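Local structure of ABC transporter substrate-binding protein (Staphylococcus aureus subsp. aureus NCTC 8325, 3UN6) at residues 77-80 / 81-84. The protein is of unknown function but binds zinc and is probably the substrate-binding component of an ABC-type import system. Sequence-based numbering, arbitrary orientation.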
ATOM      1  N   ASP A  77      10.987   2.380   9.179  1.00 25.00           N
ATOM      2  CA  ASP A  77      10.754   1.857  10.541  1.00 25.22           C
ATOM      3  C   ASP A  77       9.964   0.551  10.522  1.00 23.88           C
ATOM      4  O   ASP A  77      10.246  -0.387  11.280  1.00 24.24           O
ATOM      5  CB  ASP A  77       9.975   2.845  11.381  1.00 26.80           C
ATOM      6  CG  ASP A  77      10.797   4.023  11.812  1.00 31.32           C
ATOM      7  OD1 ASP A  77      12.023   4.009  11.573  1.00 36.18           O
ATOM      8  OD2 ASP A  77      10.207   4.963  12.397  1.00 39.39           O
ATOM      9  N   LEU A  78       8.951   0.504   9.679  1.00 23.62           N
ATOM     10  CA  LEU A  78       8.126  -0.694   9.564  1.00 22.76           C
ATOM     11  C   LEU A  78       8.970  -1.909   9.064  1.00 23.91           C
ATOM     12  O   LEU A  78       8.907  -3.004   9.650  1.00 22.22           O
ATOM     13  CB  LEU A  78       6.905  -0.418   8.692  1.00 21.83           C
ATOM     14  CG  LEU A  78       5.970  -1.595   8.399  1.00 19.39           C
ATOM     15  CD1 LEU A  78       4.508  -1.103   8.137  1.00 21.42           C
ATOM     16  CD2 LEU A  78       6.464  -2.440   7.242  1.00 22.26           C
HETATM   17  N   MSE A  79       9.758  -1.716   8.015  1.00 25.00           N
HETATM   18  CA  MSE A  79      10.615  -2.798   7.480  1.00 26.85           C
HETATM   19  C   MSE A  79      11.681  -3.275   8.496  1.00 28.08           C
HETATM   20  O   MSE A  79      11.970  -4.464   8.574  1.00 28.49           O
HETATM   21  CB  MSE A  79      11.284  -2.365   6.165  1.00 27.38           C
HETATM   22  CG  MSE A  79      10.320  -2.196   5.000  1.00 27.98           C
HETATM   23 SE   MSE A  79       9.186  -3.802   4.698  1.00 38.48          SE
HETATM   24  CE  MSE A  79      10.633  -5.138   4.486  1.00 25.39           C
ATOM     25  N   ASP A  80      12.258  -2.357   9.265  1.00 28.66           N
ATOM     26  CA  ASP A  80      13.225  -2.744  10.323  1.00 30.07           C
ATOM     27  C   ASP A  80      12.577  -3.645  11.384  1.00 29.03           C
ATOM     28  O   ASP A  80      13.184  -4.630  11.830  1.00 26.78           O
ATOM     29  CB  ASP A  80      13.790  -1.519  10.999  1.00 31.95           C
ATOM     30  CG  ASP A  80      14.587  -0.657  10.055  1.00 39.16           C
ATOM     31  OD1 ASP A  80      15.037  -1.192   9.023  1.00 50.27           O
ATOM     32  OD2 ASP A  80      14.761   0.551  10.343  1.00 48.57           O
ATOM     33  N   ALA A  81      11.353  -3.310  11.797  1.00 26.89           N
ATOM     34  CA  ALA A  81      10.625  -4.140  12.775  1.00 26.93           C
ATOM     35  C   ALA A  81      10.316  -5.507  12.153  1.00 26.31           C
ATOM     36  O   ALA A  81      10.411  -6.541  12.825  1.00 27.38           O
ATOM     37  CB  ALA A  81       9.329  -3.439  13.260  1.00 25.09           C
ATOM     38  N   LEU A  82       9.948  -5.516  10.874  1.00 25.27           N
ATOM     39  CA  LEU A  82       9.654  -6.764  10.184  1.00 25.93           C
ATOM     40  C   LEU A  82      10.907  -7.651  10.104  1.00 26.87           C
ATOM     41  O   LEU A  82      10.859  -8.837  10.451  1.00 29.55           O
ATOM     42  CB  LEU A  82       9.138  -6.513   8.770  1.00 24.83           C
ATOM     43  CG  LEU A  82       8.653  -7.752   7.997  1.00 25.62           C
ATOM     44  CD1 LEU A  82       7.472  -8.448   8.681  1.00 28.83           C
ATOM     45  CD2 LEU A  82       8.296  -7.378   6.550  1.00 20.80           C
ATOM     46  N   ASN A  83      12.010  -7.074   9.654  1.00 27.99           N
ATOM     47  CA  ASN A  83      13.287  -7.809   9.508  1.00 29.23           C
ATOM     48  C   ASN A  83      13.949  -8.239  10.832  1.00 29.04           C
ATOM     49  O   ASN A  83      14.681  -9.237  10.882  1.00 30.35           O
ATOM     50  CB  ASN A  83      14.280  -6.967   8.691  1.00 30.07           C
ATOM     51  CG  ASN A  83      13.821  -6.737   7.264  1.00 33.97           C
ATOM     52  OD1 ASN A  83      13.094  -7.553   6.681  1.00 36.90           O
ATOM     53  ND2 ASN A  83      14.249  -5.617   6.684  1.00 39.15           N
ATOM     54  N   SER A  84      13.708  -7.491  11.896  1.00 27.62           N
ATOM     55  CA  SER A  84      14.250  -7.839  13.195  1.00 28.52           C
ATOM     56  C   SER A  84      13.303  -8.781  13.951  1.00 27.63           C
ATOM     57  O   SER A  84      13.621  -9.226  15.045  1.00 28.54           O
ATOM     58  CB  SER A  84      14.548  -6.590  14.025  1.00 29.23           C
ATOM     59  OG  SER A  84      13.369  -5.855  14.294  1.00 33.63           O
TER
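Ser84 closes back on Asp80, and Met79 packs along Leu82, in a local contact that spans the C-terminal turns of the short helix 75-83, on one face of a five-stranded mixed sheet. The carbonyl of Asp80 is gripped twice: Ser84 N donates to Asp80 O at 2.9 Å, with a bent N-H...O angle of 144°, and the hydroxyl donates to the same oxygen, Ser84 OG to Asp80 O, at 2.8 Å. The two donors reach the oxygen from opposite faces of the carbonyl plane. With chi1 at 63°, the serine oxygen sits between its own backbone N and carbonyl carbon, which turns it back over the preceding turn. One residue earlier, Asn83 N donates to Met79 O at 2.8 Å in a nearly straight bond. Asn83 ND2 lies 3.2 Å from Met79 O but at too poor an angle for a hydrogen bond, while OD1 has a weak bond to the hydroxyl of Ser100.

On the buried side the selenomethionine Met79 is bent at both chi2 and chi3, which brings its end round beside Leu82, the two side chains running alongside one another; Met79 CE lies 3.8 Å from Leu82 CD2. Beyond them, Met79 rests on Thr92, Leu96 and Ser100, and Leu78 on Leu42, Phe72, Ala90 and Thr92. The side chain of Leu78 is about 10 Å from a bound zinc ion, whose ligands His46, Cys220 and Cys221 lie outside this helix. Such an amphipathic helix, its apolar side chains packed against strand 89-93 and helix 94-102 and a serine hydroxyl bonded to the carbonyl four residues back, fits the alpha/beta lobe of a periplasmic-binding-protein fold.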